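Local coordinates for stress response kinase A (Escherichia coli, PDB 1ZYL), which phosphorylates itself and proteins on serine and threonine, using ATP and magnesium, and probably protects the cell against stress linked to reactive oxygen species, at residues A[131-136]-A[196-201]; A[138-143]-A[221-226]; A[68-73]-A[217-222]; A[83-88]-A[105-110]; A[187-192]-A[263-268]. One frame throughout, in Å; residues are numbered along the deposited sequence.

Contact 1: A[131-136]-A[196-201]; sequences RMHQTG and LRLHGD
The catalytic loop of this kinase-like fold begins in segment 196-201, whose H199-G200-D201 is an HxD motif carrying the inferred proton acceptor D201, and the last turn of helix 119-136 backs its start. One backbone hydrogen bond ties the two: R197 N donates to G136 O over 3.0 Å with an N-H...O angle of 164°, the donor standing above the carbonyl plane rather than in it. H133 meets both leucines. With its CG anti to the carbonyl carbon, L196 CD1 approaches the ring obliquely, 3.4 Å from H133 CG, while L198 CD2 lies 3.7 Å from H133 NE2. Both ring nitrogens are satisfied beyond the segments, ND1 by Y252 OH and NE2 by D229 OD1, which also accepts H199 N. An alanine at H133 would remove the ring and both bonds, and would probably leave D229 less firmly held and L196 CD1 and L198 CD2 without the ring they pack on. The R197 chain bends at chi2 and chi3, bringing one guanidinium face over G136 CA, 4.2 Å from the plane; Q76 OE1 binds NH1 and Q139 O binds NH2. M132 SD meets H199 CB at 4.0 Å. M132 and T135 also touch L77 of helix 64-79, helix 228-231 packs on L198, and strand 196-197 pairs with strand 223-224.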
# COMPACT_ATOMS: atom_id res chain seq x y z
N ARG A 131 16.52 -7.12 -3.95
CA ARG A 131 17.25 -6.18 -4.78
C ARG A 131 16.56 -4.82 -4.69
O ARG A 131 17.20 -3.78 -4.84
CB ARG A 131 17.30 -6.66 -6.23
CG ARG A 131 18.14 -5.73 -7.12
CD ARG A 131 18.12 -6.14 -8.59
NE ARG A 131 18.84 -7.38 -8.83
CZ ARG A 131 18.97 -7.95 -10.03
NH1 ARG A 131 19.65 -9.07 -10.17
NH2 ARG A 131 18.41 -7.38 -11.09
N MET A 132 15.25 -4.84 -4.43
CA MET A 132 14.48 -3.61 -4.33
C MET A 132 14.94 -2.84 -3.11
O MET A 132 15.30 -1.67 -3.21
CB MET A 132 12.98 -3.89 -4.19
CG MET A 132 12.11 -2.68 -4.51
SD MET A 132 10.46 -2.75 -3.78
CE MET A 132 9.65 -3.86 -4.87
N HIS A 133 14.94 -3.51 -1.96
CA HIS A 133 15.37 -2.89 -0.71
C HIS A 133 16.84 -2.52 -0.76
O HIS A 133 17.29 -1.66 0.01
CB HIS A 133 15.10 -3.82 0.47
CG HIS A 133 13.65 -3.99 0.76
ND1 HIS A 133 13.19 -4.58 1.92
CD2 HIS A 133 12.55 -3.65 0.05
CE1 HIS A 133 11.87 -4.59 1.91
NE2 HIS A 133 11.46 -4.03 0.79
N GLN A 134 17.59 -3.18 -1.65
CA GLN A 134 19.00 -2.89 -1.82
C GLN A 134 19.08 -1.47 -2.35
O GLN A 134 19.90 -0.66 -1.89
CB GLN A 134 19.62 -3.85 -2.83
CG GLN A 134 21.13 -3.74 -2.95
CD GLN A 134 21.70 -4.64 -4.02
OE1 GLN A 134 22.90 -4.87 -4.07
NE2 GLN A 134 20.84 -5.14 -4.90
N THR A 135 18.22 -1.16 -3.32
CA THR A 135 18.14 0.17 -3.91
C THR A 135 17.53 1.08 -2.87
O THR A 135 18.13 2.07 -2.44
CB THR A 135 17.19 0.21 -5.13
OG1 THR A 135 17.64 -0.72 -6.12
CG2 THR A 135 17.15 1.60 -5.72
N GLY A 136 16.33 0.72 -2.45
CA GLY A 136 15.61 1.49 -1.46
C GLY A 136 16.42 1.94 -0.27
O GLY A 136 16.08 2.92 0.38
N LEU A 196 14.07 2.20 5.28
CA LEU A 196 14.43 2.35 3.87
C LEU A 196 13.18 2.57 3.04
O LEU A 196 12.07 2.41 3.53
CB LEU A 196 15.14 1.10 3.37
CG LEU A 196 14.26 -0.15 3.48
CD1 LEU A 196 14.74 -1.26 2.55
CD2 LEU A 196 14.25 -0.59 4.93
N ARG A 197 13.38 2.93 1.78
CA ARG A 197 12.27 3.16 0.86
C ARG A 197 11.64 1.81 0.59
O ARG A 197 12.32 0.90 0.11
CB ARG A 197 12.79 3.76 -0.45
CG ARG A 197 12.93 5.27 -0.42
CD ARG A 197 14.28 5.73 -0.95
NE ARG A 197 14.46 5.61 -2.39
CZ ARG A 197 15.65 5.57 -2.98
NH1 ARG A 197 15.76 5.47 -4.29
NH2 ARG A 197 16.74 5.61 -2.24
N LEU A 198 10.34 1.68 0.88
CA LEU A 198 9.60 0.43 0.70
C LEU A 198 8.56 0.53 -0.39
O LEU A 198 8.20 1.62 -0.82
CB LEU A 198 8.86 0.07 1.97
CG LEU A 198 9.68 -0.06 3.24
CD1 LEU A 198 8.75 -0.05 4.44
CD2 LEU A 198 10.52 -1.33 3.16
N HIS A 199 8.08 -0.62 -0.83
CA HIS A 199 7.02 -0.65 -1.83
C HIS A 199 5.80 -0.14 -1.07
O HIS A 199 4.88 0.41 -1.67
CB HIS A 199 6.75 -2.08 -2.31
CG HIS A 199 5.53 -2.18 -3.17
ND1 HIS A 199 5.53 -1.87 -4.51
CD2 HIS A 199 4.25 -2.49 -2.86
CE1 HIS A 199 4.31 -1.99 -4.99
NE2 HIS A 199 3.51 -2.36 -4.01
N GLY A 200 5.81 -0.35 0.24
CA GLY A 200 4.75 0.14 1.10
C GLY A 200 3.42 -0.59 1.13
O GLY A 200 2.71 -0.51 2.13
N ASP A 201 3.08 -1.28 0.05
CA ASP A 201 1.82 -2.02 -0.05
C ASP A 201 2.12 -3.30 -0.81
O ASP A 201 1.52 -3.57 -1.84
CB ASP A 201 0.79 -1.18 -0.82
CG ASP A 201 -0.61 -1.79 -0.81
OD1 ASP A 201 -1.50 -1.27 -1.50
OD2 ASP A 201 -0.82 -2.79 -0.09

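Contact 2: A[138-143]-A[221-226]; sequences KQLFIH and ARNGPA
N223 OD1 is the best-held polar atom between these segments, gripped by one hydrogen bond: F141 N donates to it over 3.1 Å with an N-H...O angle of 154°, in the carbonyl plane and on a lone pair. The other end of the amide answers weakly, N223 ND2 to F141 O at 3.3 Å. One side chain thus pairs with both backbone groups of a single residue, which fixes which way round the amide is turned, since exchanging its O and N would set two donors against each other. N223 has CG anti to its carbonyl carbon, and the amide plane is inclined only 27° to the F141 ring that it flanks obliquely. Further along that ring, F141 CE1 packs on A221 CB at 3.9 Å, and R222 N comes to the ring edge, 3.9 Å from CE1. The ring also touches R197 of strand 196-197 and E69 of helix 64-79. Nearby, A221 O takes a hydrogen bond from R144 NH2. Uncharged throughout, the pairing joins a loop without regular structure to a short strand: the asparagine supplies the polar partners that a neighbouring strand would offer, and the F141 ring adds apolar packing on A221.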
# COMPACT_ATOMS: atom_id res chain seq x y z
N LYS A 138 19.56 3.01 -0.39
CA LYS A 138 20.51 4.04 -0.79
C LYS A 138 20.22 5.43 -0.19
O LYS A 138 21.15 6.17 0.16
CB LYS A 138 20.60 4.10 -2.31
CG LYS A 138 21.18 2.81 -2.92
CD LYS A 138 21.21 2.86 -4.43
CE LYS A 138 21.72 1.56 -5.02
NZ LYS A 138 21.69 1.58 -6.52
N GLN A 139 18.95 5.79 -0.07
CA GLN A 139 18.54 7.06 0.53
C GLN A 139 17.09 6.98 0.96
O GLN A 139 16.35 6.11 0.49
CB GLN A 139 18.75 8.24 -0.41
CG GLN A 139 18.46 7.98 -1.86
CD GLN A 139 18.74 9.19 -2.73
OE1 GLN A 139 18.96 9.06 -3.93
NE2 GLN A 139 18.72 10.37 -2.12
N LEU A 140 16.69 7.87 1.86
CA LEU A 140 15.34 7.91 2.40
C LEU A 140 14.46 9.03 1.87
O LEU A 140 14.93 10.13 1.58
CB LEU A 140 15.41 8.06 3.92
CG LEU A 140 15.43 6.85 4.86
CD1 LEU A 140 15.83 5.58 4.13
CD2 LEU A 140 16.37 7.13 5.99
N PHE A 141 13.17 8.76 1.74
CA PHE A 141 12.26 9.80 1.28
C PHE A 141 12.42 10.97 2.26
O PHE A 141 12.96 10.81 3.36
CB PHE A 141 10.82 9.27 1.31
CG PHE A 141 10.53 8.23 0.26
CD1 PHE A 141 9.84 7.07 0.57
CD2 PHE A 141 10.94 8.43 -1.07
CE1 PHE A 141 9.55 6.12 -0.41
CE2 PHE A 141 10.65 7.47 -2.07
CZ PHE A 141 9.96 6.32 -1.73
N ILE A 142 12.00 12.16 1.84
CA ILE A 142 12.11 13.31 2.72
C ILE A 142 10.73 13.88 2.88
O ILE A 142 10.39 14.42 3.93
CB ILE A 142 13.04 14.39 2.13
CG1 ILE A 142 14.49 13.92 2.20
CG2 ILE A 142 12.90 15.69 2.91
CD1 ILE A 142 15.49 14.90 1.60
N HIS A 143 9.92 13.74 1.83
CA HIS A 143 8.55 14.24 1.85
C HIS A 143 7.49 13.16 2.09
O HIS A 143 6.50 13.41 2.78
CB HIS A 143 8.26 14.98 0.55
CG HIS A 143 9.08 16.21 0.38
ND1 HIS A 143 9.09 17.23 1.31
CD2 HIS A 143 9.97 16.57 -0.58
CE1 HIS A 143 9.95 18.16 0.93
NE2 HIS A 143 10.49 17.79 -0.21
N ALA A 221 4.49 3.75 -1.52
CA ALA A 221 5.89 3.70 -1.11
C ALA A 221 6.06 4.64 0.07
O ALA A 221 5.71 5.81 0.00
CB ALA A 221 6.79 4.13 -2.28
N ARG A 222 6.60 4.11 1.16
CA ARG A 222 6.80 4.89 2.37
C ARG A 222 8.14 4.48 2.97
O ARG A 222 8.77 3.55 2.48
CB ARG A 222 5.67 4.56 3.34
CG ARG A 222 5.07 5.75 4.07
CD ARG A 222 3.68 5.43 4.62
NE ARG A 222 2.73 5.14 3.56
CZ ARG A 222 1.47 5.55 3.57
NH1 ARG A 222 0.66 5.25 2.56
NH2 ARG A 222 1.01 6.26 4.59
N ASN A 223 8.60 5.19 3.99
CA ASN A 223 9.85 4.78 4.64
C ASN A 223 9.42 3.87 5.80
O ASN A 223 8.57 4.25 6.61
CB ASN A 223 10.64 5.97 5.20
CG ASN A 223 11.20 6.89 4.11
OD1 ASN A 223 11.67 6.43 3.07
ND2 ASN A 223 11.17 8.19 4.37
N GLY A 224 9.98 2.68 5.87
CA GLY A 224 9.62 1.78 6.95
C GLY A 224 10.56 0.60 7.08
O GLY A 224 11.64 0.60 6.49
N PRO A 225 10.19 -0.42 7.86
CA PRO A 225 11.02 -1.61 8.06
C PRO A 225 10.81 -2.61 6.94
O PRO A 225 9.67 -2.88 6.52
CB PRO A 225 10.54 -2.13 9.40
CG PRO A 225 9.09 -1.85 9.34
CD PRO A 225 9.01 -0.45 8.75
N ALA A 226 11.91 -3.19 6.46
CA ALA A 226 11.88 -4.16 5.38
C ALA A 226 10.72 -5.14 5.52
O ALA A 226 10.05 -5.45 4.53
CB ALA A 226 13.20 -4.90 5.32

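Contact 3: A[68-73]-A[217-222]; sequences LEEHQF and DLDDAR
Segment 217-222 opens with D217-L218-D219, in the place of the DFG motif of protein kinases, and helix 64-79, the counterpart of their helix C, lies against it. The apolar part is loose: F73 CD1 is 4.4 Å from L218 CD1, and A221 CB stands at the edge of the F73 ring, 4.5 Å from F73 CD1. The charged part centres on E70, whose CG sits in the crowded position between backbone N and carbonyl carbon and whose chain bends at chi2. Its two oxygens lie against successive residues of the loop, OE1 at 3.8 Å from L218 CB and OE2 at 3.5 Å from D219 CA. E70 OE2 is also 3.9 Å from D219 OD2, their carboxylate planes 31° apart, two like charges whose repulsion, if both are ionised, would probably be eased by R144, which forms a salt bridge with E70 OE2 and also donates to D219 O and A221 O; N39 binds D219 OD1. An alanine at E70 would remove that salt bridge and would probably leave R144 less firmly placed against the loop. The loop's own bonds shape it: A221 N to L218 O at 2.7 Å closes a type I turn, and D219 N reaches OD1 of D217, the inferred magnesium ligand, by a weak bond of 3.3 Å.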
# COMPACT_ATOMS: atom_id res chain seq x y z
N LEU A 68 7.19 13.08 -6.75
CA LEU A 68 8.49 13.10 -7.42
C LEU A 68 9.41 12.08 -6.78
O LEU A 68 10.21 11.45 -7.47
CB LEU A 68 9.12 14.50 -7.33
CG LEU A 68 8.54 15.59 -8.25
CD1 LEU A 68 9.16 16.94 -7.90
CD2 LEU A 68 8.78 15.22 -9.70
N GLU A 69 9.30 11.93 -5.46
CA GLU A 69 10.12 10.99 -4.72
C GLU A 69 9.90 9.53 -5.14
O GLU A 69 10.84 8.74 -5.16
CB GLU A 69 9.89 11.14 -3.22
CG GLU A 69 10.75 12.21 -2.57
CD GLU A 69 10.45 12.39 -1.09
OE1 GLU A 69 11.21 13.10 -0.40
OE2 GLU A 69 9.45 11.83 -0.62
N GLU A 70 8.66 9.16 -5.46
CA GLU A 70 8.45 7.79 -5.89
C GLU A 70 8.86 7.67 -7.35
O GLU A 70 9.45 6.66 -7.76
CB GLU A 70 6.99 7.35 -5.69
CG GLU A 70 5.96 8.13 -6.46
CD GLU A 70 4.78 7.28 -6.87
OE1 GLU A 70 4.99 6.34 -7.66
OE2 GLU A 70 3.65 7.54 -6.40
N HIS A 71 8.56 8.69 -8.14
CA HIS A 71 8.92 8.69 -9.56
C HIS A 71 10.43 8.48 -9.67
O HIS A 71 10.92 7.82 -10.57
CB HIS A 71 8.55 10.02 -10.21
CG HIS A 71 7.16 10.07 -10.77
ND1 HIS A 71 6.04 9.84 -10.00
CD2 HIS A 71 6.71 10.37 -12.01
CE1 HIS A 71 4.96 10.00 -10.74
NE2 HIS A 71 5.34 10.32 -11.96
N GLN A 72 11.15 9.08 -8.73
CA GLN A 72 12.59 8.95 -8.69
C GLN A 72 12.85 7.48 -8.32
O GLN A 72 13.45 6.73 -9.09
CB GLN A 72 13.17 9.90 -7.63
CG GLN A 72 14.69 10.06 -7.68
CD GLN A 72 15.23 10.19 -9.10
OE1 GLN A 72 14.68 10.95 -9.92
NE2 GLN A 72 16.30 9.47 -9.41
N PHE A 73 12.35 7.08 -7.16
CA PHE A 73 12.53 5.71 -6.69
C PHE A 73 12.24 4.71 -7.81
O PHE A 73 13.08 3.88 -8.13
CB PHE A 73 11.61 5.46 -5.49
CG PHE A 73 11.89 4.17 -4.76
CD1 PHE A 73 10.93 3.62 -3.92
CD2 PHE A 73 13.12 3.53 -4.89
CE1 PHE A 73 11.19 2.44 -3.23
CE2 PHE A 73 13.38 2.35 -4.19
CZ PHE A 73 12.42 1.81 -3.36
N ASP A 217 2.31 -0.37 -8.72
CA ASP A 217 1.74 0.56 -7.75
C ASP A 217 2.66 0.94 -6.59
O ASP A 217 2.68 0.26 -5.57
CB ASP A 217 0.44 -0.02 -7.19
CG ASP A 217 -0.56 1.04 -6.80
OD1 ASP A 217 -0.11 2.18 -6.51
OD2 ASP A 217 -1.77 0.75 -6.77
N LEU A 218 3.41 2.03 -6.75
CA LEU A 218 4.28 2.50 -5.69
C LEU A 218 3.65 3.70 -4.99
O LEU A 218 4.28 4.33 -4.14
CB LEU A 218 5.64 2.91 -6.25
CG LEU A 218 6.52 1.87 -6.93
CD1 LEU A 218 7.95 2.37 -6.86
CD2 LEU A 218 6.43 0.51 -6.26
N ASP A 219 2.41 4.00 -5.35
CA ASP A 219 1.70 5.13 -4.76
C ASP A 219 1.84 5.17 -3.24
O ASP A 219 1.81 6.25 -2.63
CB ASP A 219 0.22 5.08 -5.13
CG ASP A 219 -0.51 6.38 -4.81
OD1 ASP A 219 -1.74 6.33 -4.57
OD2 ASP A 219 0.14 7.44 -4.82
N ASP A 220 1.98 4.00 -2.62
CA ASP A 220 2.10 3.92 -1.16
C ASP A 220 3.51 3.85 -0.63
O ASP A 220 3.72 3.91 0.58
CB ASP A 220 1.27 2.75 -0.63
CG ASP A 220 -0.19 3.14 -0.35
OD1 ASP A 220 -1.09 2.30 -0.57
OD2 ASP A 220 -0.42 4.28 0.10
N ALA A 221 4.49 3.75 -1.52
CA ALA A 221 5.89 3.70 -1.11
C ALA A 221 6.06 4.64 0.07
O ALA A 221 5.71 5.81 0.00
CB ALA A 221 6.79 4.13 -2.28
N ARG A 222 6.60 4.11 1.16
CA ARG A 222 6.80 4.89 2.37
C ARG A 222 8.14 4.48 2.97
O ARG A 222 8.77 3.55 2.48
CB ARG A 222 5.67 4.56 3.34
CG ARG A 222 5.07 5.75 4.07
CD ARG A 222 3.68 5.43 4.62
NE ARG A 222 2.73 5.14 3.56
CZ ARG A 222 1.47 5.55 3.57
NH1 ARG A 222 0.66 5.25 2.56
NH2 ARG A 222 1.01 6.26 4.59

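Contact 4: A[83-88]-A[105-110]; sequences PVAAPV and VFPSVG
The two segments run roughly antiparallel, the end-to-end directions of CA 85 to 88 and CA 105 to 109 lying 148° apart, and are pinned by one nearly straight backbone hydrogen bond, V88 N to V105 O at 2.8 Å with an N-H...O angle of 172°, the donor lying almost along the C=O axis. The same carbonyl also receives a CA-H...O contact, P87 CA being 3.4 Å from V105 O. Among the side chains, F106 packs on P87 and A85. Its CG is anti to the carbonyl carbon, which lays the ring alongside P87, the two pointing the same way. P87 CB stands over one face, 3.9 Å from the F106 ring centroid and displaced toward the rim, a CH-pi contact. At the edge of the ring and in its plane is a backbone oxygen, A85 O at 3.3 Å from F106 CD2. Two smaller apolar contacts follow. A85 CB meets V109 CG2, the methyl anti to its own carbonyl carbon, at 3.7 Å, and V88 CG2 touches P107 CG at 4.1 Å, crossing it obliquely. P107 also brings CD to 3.3 Å from A86 O. P87 and P107 have no backbone N-H to give, and the single hydrogen bond forms at V88, directly after P87. In kinase terms the arrangement sets the loop between helix C and the fourth strand against the fifth strand and the start of the interlobe linker. Helix 64-79 lies against A86 and P87 through L75, V78 and H71, strand 52-57 flanks V105 and F106, and strand 213-215 reaches V84 and V109.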
# COMPACT_ATOMS: atom_id res chain seq x y z
N PRO A 83 11.85 -5.31 -11.33
CA PRO A 83 10.55 -5.42 -12.01
C PRO A 83 9.47 -4.42 -11.63
O PRO A 83 8.54 -4.76 -10.89
CB PRO A 83 10.13 -6.85 -11.70
CG PRO A 83 11.41 -7.57 -11.50
CD PRO A 83 12.19 -6.58 -10.68
N VAL A 84 9.57 -3.20 -12.13
CA VAL A 84 8.58 -2.16 -11.86
C VAL A 84 8.47 -1.29 -13.10
O VAL A 84 9.40 -1.23 -13.89
CB VAL A 84 8.99 -1.28 -10.66
CG1 VAL A 84 9.15 -2.12 -9.41
CG2 VAL A 84 10.28 -0.55 -10.96
N ALA A 85 7.35 -0.62 -13.28
CA ALA A 85 7.20 0.25 -14.44
C ALA A 85 7.37 1.71 -14.04
O ALA A 85 6.58 2.27 -13.29
CB ALA A 85 5.85 0.04 -15.09
N ALA A 86 8.43 2.33 -14.54
CA ALA A 86 8.70 3.72 -14.24
C ALA A 86 7.80 4.59 -15.10
O ALA A 86 7.42 4.21 -16.21
CB ALA A 86 10.16 4.04 -14.51
N PRO A 87 7.41 5.77 -14.59
CA PRO A 87 6.55 6.66 -15.37
C PRO A 87 7.33 7.23 -16.56
O PRO A 87 8.53 7.44 -16.46
CB PRO A 87 6.19 7.74 -14.35
CG PRO A 87 7.41 7.79 -13.48
CD PRO A 87 7.72 6.34 -13.27
N VAL A 88 6.64 7.45 -17.68
CA VAL A 88 7.29 8.00 -18.87
C VAL A 88 7.61 9.48 -18.73
O VAL A 88 6.88 10.22 -18.07
CB VAL A 88 6.40 7.85 -20.11
CG1 VAL A 88 6.99 8.62 -21.28
CG2 VAL A 88 6.26 6.38 -20.48
N VAL A 105 2.16 8.89 -16.73
CA VAL A 105 1.80 7.85 -17.69
C VAL A 105 2.74 6.67 -17.53
O VAL A 105 3.96 6.85 -17.51
CB VAL A 105 1.88 8.38 -19.14
CG1 VAL A 105 1.33 7.36 -20.10
CG2 VAL A 105 1.10 9.69 -19.26
N PHE A 106 2.20 5.47 -17.40
CA PHE A 106 3.04 4.30 -17.24
C PHE A 106 2.83 3.27 -18.33
O PHE A 106 1.71 3.06 -18.80
CB PHE A 106 2.79 3.61 -15.89
CG PHE A 106 2.99 4.50 -14.70
CD1 PHE A 106 2.05 5.46 -14.37
CD2 PHE A 106 4.12 4.36 -13.90
CE1 PHE A 106 2.23 6.27 -13.25
CE2 PHE A 106 4.31 5.16 -12.79
CZ PHE A 106 3.37 6.12 -12.46
N PRO A 107 3.91 2.59 -18.75
CA PRO A 107 3.88 1.56 -19.78
C PRO A 107 3.02 0.39 -19.32
O PRO A 107 3.43 -0.36 -18.45
CB PRO A 107 5.35 1.15 -19.91
CG PRO A 107 6.09 2.38 -19.50
CD PRO A 107 5.30 2.86 -18.32
N SER A 108 1.83 0.25 -19.89
CA SER A 108 0.97 -0.86 -19.50
C SER A 108 1.81 -2.13 -19.49
O SER A 108 2.30 -2.58 -20.53
CB SER A 108 -0.21 -1.01 -20.47
OG SER A 108 -1.04 -2.08 -20.07
N VAL A 109 1.98 -2.69 -18.30
CA VAL A 109 2.78 -3.88 -18.10
C VAL A 109 2.17 -5.18 -18.62
O VAL A 109 2.77 -5.86 -19.45
CB VAL A 109 3.11 -4.05 -16.59
CG1 VAL A 109 4.05 -5.23 -16.39
CG2 VAL A 109 3.72 -2.77 -16.05
N GLY A 110 0.97 -5.52 -18.15
CA GLY A 110 0.33 -6.75 -18.59
C GLY A 110 0.80 -7.92 -17.74
O GLY A 110 1.56 -7.72 -16.80

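Contact 5: A[187-192]-A[263-268]; sequences AHWRED and IGLIEP
The guanidinium of R190 has L265 CD2 over one face and D192 CA at its edge, in the plane, while the W189 indole meets L265 CD2 and P268 CB obliquely. L265 is therefore the hub: one of its methyls touches two flat groups. On the arginine side L265 CD2 is 3.3 Å from R190 NE and 3.7 Å from R190 CG, and L265 CG is 3.8 Å from R190 NH1, so the methyl sits across the chain near NE, with L265 CG close to the guanidinium. R190 can present this length because CG takes the crowded position between backbone N and carbonyl carbon and the chain then runs extended to NE, crossing L265 at about a right angle. On the indole side the spacing is wider, W189 CZ3 to L265 CD2 at 4.4 Å and W189 CE3 to P268 CB at 4.3 Å. H188 adds an aliphatic touch, its CB 4.0 Å from P268 CG. The charge is not met by 263-268: R190 NH1 makes a weak hydrogen bond to A261 O, and R190 NH2 forms a long ion pair with D192 OD2, 3.8 Å away and well out of the guanidinium plane, an attraction of charges alone. P268 stands in the first turn of helix 266-283, where a missing backbone N-H costs no helical bond. The contact thus joins the end of helix 171-188 to the start of helix 266-283, with W189 continuing onto L269 and M272 and with L317, just past helix 300-316, touching H188 and P268.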
# COMPACT_ATOMS: atom_id res chain seq x y z
N ALA A 187 3.31 -0.30 22.76
CA ALA A 187 4.19 -1.00 23.69
C ALA A 187 5.16 -1.97 23.02
O ALA A 187 6.16 -2.37 23.62
CB ALA A 187 3.37 -1.74 24.75
N HIS A 188 4.88 -2.35 21.78
CA HIS A 188 5.76 -3.27 21.06
C HIS A 188 6.47 -2.59 19.90
O HIS A 188 7.25 -3.22 19.20
CB HIS A 188 4.97 -4.47 20.54
CG HIS A 188 4.30 -5.27 21.61
ND1 HIS A 188 4.98 -6.14 22.43
CD2 HIS A 188 3.00 -5.32 22.00
CE1 HIS A 188 4.13 -6.69 23.28
NE2 HIS A 188 2.93 -6.21 23.04
N TRP A 189 6.19 -1.31 19.68
CA TRP A 189 6.82 -0.59 18.57
C TRP A 189 8.23 -0.25 18.98
O TRP A 189 8.54 -0.23 20.16
CB TRP A 189 6.05 0.69 18.23
CG TRP A 189 6.44 1.30 16.91
CD1 TRP A 189 6.83 2.59 16.68
CD2 TRP A 189 6.44 0.65 15.62
NE1 TRP A 189 7.07 2.79 15.34
CE2 TRP A 189 6.85 1.62 14.67
CE3 TRP A 189 6.14 -0.65 15.18
CZ2 TRP A 189 6.96 1.33 13.30
CZ3 TRP A 189 6.25 -0.93 13.82
CH2 TRP A 189 6.66 0.06 12.89
N ARG A 190 9.09 0.02 18.01
CA ARG A 190 10.47 0.36 18.33
C ARG A 190 11.16 1.09 17.19
O ARG A 190 10.89 0.81 16.02
CB ARG A 190 11.26 -0.92 18.69
CG ARG A 190 11.35 -1.96 17.57
CD ARG A 190 11.87 -3.30 18.09
NE ARG A 190 11.99 -4.33 17.06
CZ ARG A 190 12.87 -4.30 16.06
NH1 ARG A 190 12.89 -5.29 15.17
NH2 ARG A 190 13.73 -3.30 15.95
N GLU A 191 12.03 2.04 17.53
CA GLU A 191 12.77 2.79 16.53
C GLU A 191 14.14 2.13 16.46
O GLU A 191 15.14 2.73 16.06
CB GLU A 191 12.92 4.25 16.95
CG GLU A 191 12.16 5.25 16.07
CD GLU A 191 10.66 5.03 16.08
OE1 GLU A 191 10.21 3.96 15.61
OE2 GLU A 191 9.93 5.93 16.55
N ASP A 192 14.14 0.87 16.86
CA ASP A 192 15.33 0.04 16.91
C ASP A 192 15.54 -0.79 15.63
O ASP A 192 16.11 -1.88 15.66
CB ASP A 192 15.21 -0.87 18.13
CG ASP A 192 16.47 -1.64 18.42
OD1 ASP A 192 17.56 -1.02 18.40
OD2 ASP A 192 16.36 -2.85 18.67
N ILE A 263 10.73 -9.53 12.52
CA ILE A 263 9.57 -10.41 12.46
C ILE A 263 8.64 -10.14 13.64
O ILE A 263 7.46 -10.49 13.62
CB ILE A 263 10.02 -11.88 12.48
CG1 ILE A 263 10.96 -12.13 11.31
CG2 ILE A 263 8.82 -12.80 12.38
CD1 ILE A 263 10.32 -11.93 9.99
N GLY A 264 9.19 -9.49 14.66
CA GLY A 264 8.40 -9.17 15.84
C GLY A 264 7.53 -7.95 15.62
O GLY A 264 6.58 -7.70 16.37
N LEU A 265 7.84 -7.20 14.57
CA LEU A 265 7.07 -6.00 14.24
C LEU A 265 5.83 -6.32 13.40
O LEU A 265 5.06 -5.40 13.09
CB LEU A 265 7.95 -5.04 13.44
CG LEU A 265 9.36 -4.68 13.92
CD1 LEU A 265 10.09 -3.90 12.83
CD2 LEU A 265 9.27 -3.86 15.19
N ILE A 266 5.62 -7.58 13.02
CA ILE A 266 4.48 -7.90 12.16
C ILE A 266 3.10 -7.68 12.77
O ILE A 266 2.26 -7.03 12.17
CB ILE A 266 4.53 -9.35 11.59
CG1 ILE A 266 4.54 -10.35 12.72
CG2 ILE A 266 5.77 -9.53 10.71
CD1 ILE A 266 4.35 -11.78 12.26
N GLU A 267 2.85 -8.21 13.96
CA GLU A 267 1.54 -8.01 14.56
C GLU A 267 1.30 -6.53 14.77
O GLU A 267 0.17 -6.06 14.68
CB GLU A 267 1.41 -8.82 15.85
CG GLU A 267 1.48 -10.32 15.59
CD GLU A 267 0.55 -10.77 14.45
OE1 GLU A 267 0.93 -11.71 13.71
OE2 GLU A 267 -0.55 -10.19 14.30
N PRO A 268 2.35 -5.76 15.09
CA PRO A 268 2.05 -4.34 15.25
C PRO A 268 1.74 -3.71 13.89
O PRO A 268 0.90 -2.82 13.80
CB PRO A 268 3.33 -3.80 15.88
CG PRO A 268 3.70 -4.91 16.79
CD PRO A 268 3.54 -6.13 15.88

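Contacts 1, 2 and 3 form a buried cluster on one side of the chain's centre, their own centres 7 to 10 Å apart. Contacts 1 and 2 meet through paired strands 196-197 and 223-224, and beside them L198 N probably bonds R222 O; contacts 2 and 3 share A221 and R222, and E69 OE1 probably accepts both I142 N and H143 N. Contact 4 joins this group through H71 against P87, and contact 5 touches only contact 2, P225 on L265. Those two are partly buried and lie on opposite sides of the chain's centre, their centres about 34 Å apart. Chemistry follows place: backbone and amide bonds in contacts 1 and 2, carboxylates beside the inferred active site in contact 3, prolines and apolar carbons in contact 4, and arginine on leucine in contact 5.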